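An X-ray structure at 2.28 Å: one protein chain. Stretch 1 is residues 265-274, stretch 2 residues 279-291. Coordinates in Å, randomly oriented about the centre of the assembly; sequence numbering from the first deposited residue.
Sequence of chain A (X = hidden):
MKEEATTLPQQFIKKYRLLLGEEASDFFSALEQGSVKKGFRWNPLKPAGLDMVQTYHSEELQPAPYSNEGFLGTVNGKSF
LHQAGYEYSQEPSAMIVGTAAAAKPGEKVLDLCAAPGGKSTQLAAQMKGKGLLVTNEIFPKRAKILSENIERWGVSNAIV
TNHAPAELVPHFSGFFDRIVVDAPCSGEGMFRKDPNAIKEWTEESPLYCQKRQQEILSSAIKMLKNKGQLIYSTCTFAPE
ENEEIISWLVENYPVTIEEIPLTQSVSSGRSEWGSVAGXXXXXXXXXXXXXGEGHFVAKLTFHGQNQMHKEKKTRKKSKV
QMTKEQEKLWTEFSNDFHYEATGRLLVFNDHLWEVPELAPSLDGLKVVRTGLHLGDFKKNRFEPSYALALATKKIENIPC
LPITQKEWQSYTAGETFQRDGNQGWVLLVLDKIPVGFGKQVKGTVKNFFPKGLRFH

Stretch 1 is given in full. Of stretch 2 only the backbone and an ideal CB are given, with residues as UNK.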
# COMPACT_ATOMS: atom_id res chain seq x y z
N SER A 265 5.44 -19.87 11.91
CA SER A 265 4.26 -20.45 12.53
C SER A 265 3.48 -19.37 13.26
O SER A 265 4.05 -18.38 13.73
CB SER A 265 4.63 -21.58 13.49
OG SER A 265 4.76 -22.80 12.79
N VAL A 266 2.17 -19.56 13.35
CA VAL A 266 1.30 -18.55 13.92
C VAL A 266 0.13 -19.23 14.57
O VAL A 266 -0.07 -20.43 14.40
CB VAL A 266 0.75 -17.60 12.84
CG1 VAL A 266 1.73 -16.48 12.56
CG2 VAL A 266 0.42 -18.37 11.56
N SER A 267 -0.65 -18.45 15.31
CA SER A 267 -1.91 -18.93 15.86
C SER A 267 -2.97 -18.99 14.75
O SER A 267 -2.78 -18.45 13.66
CB SER A 267 -2.38 -18.04 17.00
OG SER A 267 -1.41 -17.98 18.02
N SER A 268 -4.08 -19.64 15.05
CA SER A 268 -5.09 -19.90 14.03
C SER A 268 -6.45 -19.44 14.51
O SER A 268 -6.66 -19.25 15.70
CB SER A 268 -5.11 -21.39 13.73
OG SER A 268 -6.14 -22.01 14.47
N GLY A 269 -7.38 -19.24 13.59
CA GLY A 269 -8.76 -18.98 13.97
C GLY A 269 -9.29 -20.16 14.78
O GLY A 269 -8.80 -21.29 14.65
N ARG A 270 -10.29 -19.92 15.62
CA ARG A 270 -10.81 -20.98 16.49
C ARG A 270 -12.19 -21.44 16.04
O ARG A 270 -13.12 -20.65 16.00
CB ARG A 270 -10.86 -20.50 17.94
CG ARG A 270 -9.55 -19.85 18.40
CD ARG A 270 -9.48 -19.71 19.92
NE ARG A 270 -8.16 -19.25 20.36
CZ ARG A 270 -7.71 -19.33 21.61
NH1 ARG A 270 -8.47 -19.84 22.57
NH2 ARG A 270 -6.49 -18.88 21.90
N SER A 271 -12.31 -22.71 15.69
CA SER A 271 -13.58 -23.21 15.18
C SER A 271 -14.73 -22.92 16.15
O SER A 271 -15.84 -22.59 15.72
CB SER A 271 -13.49 -24.70 14.88
OG SER A 271 -13.19 -25.42 16.06
N GLU A 272 -14.47 -23.01 17.45
CA GLU A 272 -15.53 -22.79 18.43
C GLU A 272 -16.01 -21.33 18.45
O GLU A 272 -17.05 -21.03 19.02
CB GLU A 272 -15.11 -23.25 19.84
CG GLU A 272 -13.99 -22.43 20.50
CD GLU A 272 -12.60 -22.94 20.16
OE1 GLU A 272 -12.46 -23.68 19.17
OE2 GLU A 272 -11.64 -22.60 20.90
N TRP A 273 -15.26 -20.43 17.82
CA TRP A 273 -15.72 -19.04 17.72
C TRP A 273 -16.51 -18.75 16.44
O TRP A 273 -16.98 -17.64 16.23
CB TRP A 273 -14.55 -18.07 17.86
CG TRP A 273 -13.94 -18.09 19.22
CD1 TRP A 273 -14.47 -18.65 20.36
CD2 TRP A 273 -12.70 -17.51 19.62
NE1 TRP A 273 -13.63 -18.46 21.42
CE2 TRP A 273 -12.53 -17.76 21.00
CE3 TRP A 273 -11.70 -16.80 18.94
CZ2 TRP A 273 -11.41 -17.34 21.71
CZ3 TRP A 273 -10.58 -16.37 19.65
CH2 TRP A 273 -10.45 -16.65 21.03
N GLY A 274 -16.67 -19.76 15.59
CA GLY A 274 -17.41 -19.59 14.35
C GLY A 274 -18.55 -20.59 14.22
O GLY A 274 -18.93 -21.22 15.21
N UNK A 279 -12.15 -23.07 9.77
CA UNK A 279 -11.71 -21.86 10.45
C UNK A 279 -10.25 -21.90 10.93
O UNK A 279 -9.60 -20.87 11.08
CB UNK A 279 -12.63 -21.60 11.65
N UNK A 280 -9.74 -23.10 11.15
CA UNK A 280 -8.36 -23.27 11.58
C UNK A 280 -7.37 -22.80 10.51
O UNK A 280 -6.20 -22.57 10.80
CB UNK A 280 -8.10 -24.74 11.93
N UNK A 281 -7.86 -22.66 9.28
CA UNK A 281 -7.05 -22.20 8.16
C UNK A 281 -6.89 -20.69 8.17
O UNK A 281 -6.10 -20.15 7.41
CB UNK A 281 -7.67 -22.65 6.84
N UNK A 282 -7.68 -20.01 8.99
CA UNK A 282 -7.50 -18.58 9.18
C UNK A 282 -6.41 -18.34 10.24
O UNK A 282 -6.07 -19.24 11.01
CB UNK A 282 -8.82 -17.92 9.59
N UNK A 283 -5.86 -17.13 10.26
CA UNK A 283 -4.66 -16.84 11.03
C UNK A 283 -4.92 -15.82 12.11
O UNK A 283 -5.50 -14.77 11.85
CB UNK A 283 -3.54 -16.35 10.11
N UNK A 284 -4.48 -16.14 13.32
CA UNK A 284 -4.53 -15.18 14.41
C UNK A 284 -3.13 -14.82 14.86
O UNK A 284 -2.24 -15.67 14.91
CB UNK A 284 -5.34 -15.73 15.58
N UNK A 285 -2.94 -13.56 15.20
CA UNK A 285 -1.69 -13.13 15.80
C UNK A 285 -2.01 -12.56 17.18
O UNK A 285 -2.73 -11.57 17.30
CB UNK A 285 -0.97 -12.10 14.92
N UNK A 286 -1.51 -13.24 18.21
CA UNK A 286 -1.74 -12.83 19.60
C UNK A 286 -0.45 -12.23 20.15
O UNK A 286 0.63 -12.79 19.96
CB UNK A 286 -2.20 -14.01 20.46
N UNK A 287 -0.55 -11.08 20.83
CA UNK A 287 0.63 -10.35 21.32
C UNK A 287 1.41 -11.13 22.39
O UNK A 287 2.62 -10.97 22.53
CB UNK A 287 0.20 -9.00 21.89
N UNK A 288 0.73 -11.98 23.14
CA UNK A 288 1.39 -12.73 24.19
C UNK A 288 2.06 -14.00 23.66
O UNK A 288 2.78 -14.69 24.39
CB UNK A 288 0.38 -13.09 25.28
N UNK A 289 1.84 -14.29 22.38
CA UNK A 289 2.13 -15.60 21.80
C UNK A 289 3.03 -15.46 20.58
O UNK A 289 4.02 -16.18 20.44
CB UNK A 289 0.83 -16.32 21.42
N UNK A 290 2.65 -14.55 19.70
CA UNK A 290 3.30 -14.37 18.41
C UNK A 290 4.01 -13.03 18.38
O UNK A 290 4.00 -12.30 19.36
CB UNK A 290 2.29 -14.47 17.27
N UNK A 291 4.63 -12.72 17.25
CA UNK A 291 5.26 -11.43 17.07
C UNK A 291 4.23 -10.41 16.59
O UNK A 291 3.32 -10.75 15.84
CB UNK A 291 6.42 -11.53 16.08

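At position 279 the CA-to-CB bond points toward stretch 1, with the ideal CB 4.0 Å from Ser 271 CA. Ser 271 and Gly 274 present mostly backbone here, so a medium aliphatic side chain would suit. The residue is Leu 279; its CD2 packs 3.6 Å from Gly 274 CA, where a CB on the glycine would clash with it.

Position 280 points away, its ideal CB 4.2 Å from Ser 268 OG, and many polar side chains would be tolerated. It is Glu 280, whose backbone does the closer work: its O lies 3.3 Å from Ser 268 CB. Position 281 meets nothing of stretch 1 and is free; it is Lys 281.

Position 282 points sideways, its ideal CB 4.5 Å from Gly 269 N. The backbone matters most: Gly 269 N donates to the O of 282 at 2.9 Å, and Ser 268 CA sits 3.2 Å from the same oxygen in a CA-H...O contact. A small side chain, perhaps one with a hydroxyl, fits beside the glycine. Thr 282 turns OG1 back to donate to Leu 279 O at 2.7 Å. A CB on Gly 269 would clash with both of these oxygens.

Position 283 has extended angles and faces Ser 268 in a non-hydrogen-bonded antiparallel pair from which the side chains diverge. Its CB points away, but Val 266 CG2 is 4.7 Å from it, favouring a branched aliphatic residue. Ile 283 brings CG2 to 4.0 Å from Val 266 CG2.

Position 284 pairs with Ser 267; its N donates to Ser 267 O at 2.9 Å, and both side chains lie on the same face of the sheet. Small Ser 267 and bare Gly 269 leave a path toward the Trp 273 ring, suiting a long side chain, flat or cationic at its end. Arg 284 follows it, passing CD 3.5 Å from Ser 268 O. One face of its guanidinium meets the edge of the Trp 273 ring, CZ to CZ3 at 3.3 Å.

Position 285 points away, and an aliphatic residue could still reach Val 266. Ile 285 does so lightly, CG1 lying 4.4 Å from Val 266 CG1.

Position 286 points sideways, its ideal CB 4.7 Å from Ser 267 OG, with Arg 270 and Trp 273 farther along. A large aromatic with a donor would suit. Trp 286 brings CZ2 to 3.8 Å from Trp 273 CH2, and its NE1 donates to a water that also accepts from Arg 270 NE and donates to Ser 268 O.

Positions 287 and 288 impose little: Pro 287 and His 288 make no contact. Position 289 points toward Ser 267 OG, with room for a long chain; Lys 289 passes CD 3.3 Å from that oxygen.

Position 290 points toward stretch 1, where Ser 267 offers a hydroxyl, so a short acceptor is favoured. Asp 290 OD2 accepts from Ser 267 OG at 3.0 Å and from Trp 286 N at 2.9 Å. Position 291 is out of reach; it is Gln 291.

Stretch 2 279-291: LEKTIRIWPHKDQ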
# COMPACT_ATOMS: atom_id res chain seq x y z
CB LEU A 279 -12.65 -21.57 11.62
CG LEU A 279 -13.72 -20.48 11.44
CD1 LEU A 279 -13.82 -19.95 10.02
CD2 LEU A 279 -15.09 -20.93 11.96
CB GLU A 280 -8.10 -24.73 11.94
CG GLU A 280 -8.18 -25.69 10.75
CD GLU A 280 -9.61 -26.14 10.41
OE1 GLU A 280 -10.58 -25.70 11.08
OE2 GLU A 280 -9.75 -26.95 9.47
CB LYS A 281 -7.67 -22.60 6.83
CG LYS A 281 -7.72 -24.09 6.56
CD LYS A 281 -8.52 -24.37 5.29
CE LYS A 281 -9.03 -25.80 5.27
NZ LYS A 281 -10.11 -25.97 4.26
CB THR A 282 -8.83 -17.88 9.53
OG1 THR A 282 -9.24 -18.23 10.86
CG2 THR A 282 -9.93 -18.29 8.53
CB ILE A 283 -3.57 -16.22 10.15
CG1 ILE A 283 -2.99 -17.25 9.16
CG2 ILE A 283 -2.47 -15.60 11.00
CD1 ILE A 283 -1.98 -16.62 8.21
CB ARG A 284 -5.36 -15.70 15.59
CG ARG A 284 -6.84 -15.37 15.47
CD ARG A 284 -7.64 -15.98 16.62
NE ARG A 284 -9.04 -15.58 16.60
CZ ARG A 284 -9.52 -14.46 17.16
NH1 ARG A 284 -8.71 -13.61 17.79
NH2 ARG A 284 -10.81 -14.19 17.08
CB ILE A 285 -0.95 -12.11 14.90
CG1 ILE A 285 -0.51 -12.81 13.61
CG2 ILE A 285 0.26 -11.53 15.62
CD1 ILE A 285 0.10 -11.90 12.60
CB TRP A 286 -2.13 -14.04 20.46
CG TRP A 286 -3.47 -14.71 20.16
CD1 TRP A 286 -3.67 -15.88 19.49
CD2 TRP A 286 -4.77 -14.27 20.60
NE1 TRP A 286 -5.02 -16.18 19.45
CE2 TRP A 286 -5.71 -15.22 20.13
CE3 TRP A 286 -5.23 -13.17 21.34
CZ2 TRP A 286 -7.08 -15.09 20.37
CZ3 TRP A 286 -6.59 -13.05 21.57
CH2 TRP A 286 -7.50 -14.00 21.09
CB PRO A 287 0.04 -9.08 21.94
CG PRO A 287 -1.41 -9.05 21.55
CD PRO A 287 -1.81 -10.45 21.24
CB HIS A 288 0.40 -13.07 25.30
CG HIS A 288 -0.72 -13.97 24.87
ND1 HIS A 288 -1.74 -13.54 24.05
CD2 HIS A 288 -0.98 -15.26 25.15
CE1 HIS A 288 -2.59 -14.53 23.85
NE2 HIS A 288 -2.15 -15.59 24.50
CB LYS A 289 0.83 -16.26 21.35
CG LYS A 289 0.49 -17.58 22.02
CD LYS A 289 -0.65 -18.25 21.26
CE LYS A 289 -0.99 -19.64 21.80
NZ LYS A 289 -1.95 -20.33 20.88
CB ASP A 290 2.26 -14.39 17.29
CG ASP A 290 1.40 -15.62 17.33
OD1 ASP A 290 1.95 -16.74 17.29
OD2 ASP A 290 0.16 -15.47 17.40
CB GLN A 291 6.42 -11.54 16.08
CG GLN A 291 7.61 -12.23 16.69
CD GLN A 291 7.90 -11.69 18.08
OE1 GLN A 291 7.87 -10.47 18.29
NE2 GLN A 291 8.17 -12.58 19.03
O HOH W 1 -6.02 -18.79 18.40
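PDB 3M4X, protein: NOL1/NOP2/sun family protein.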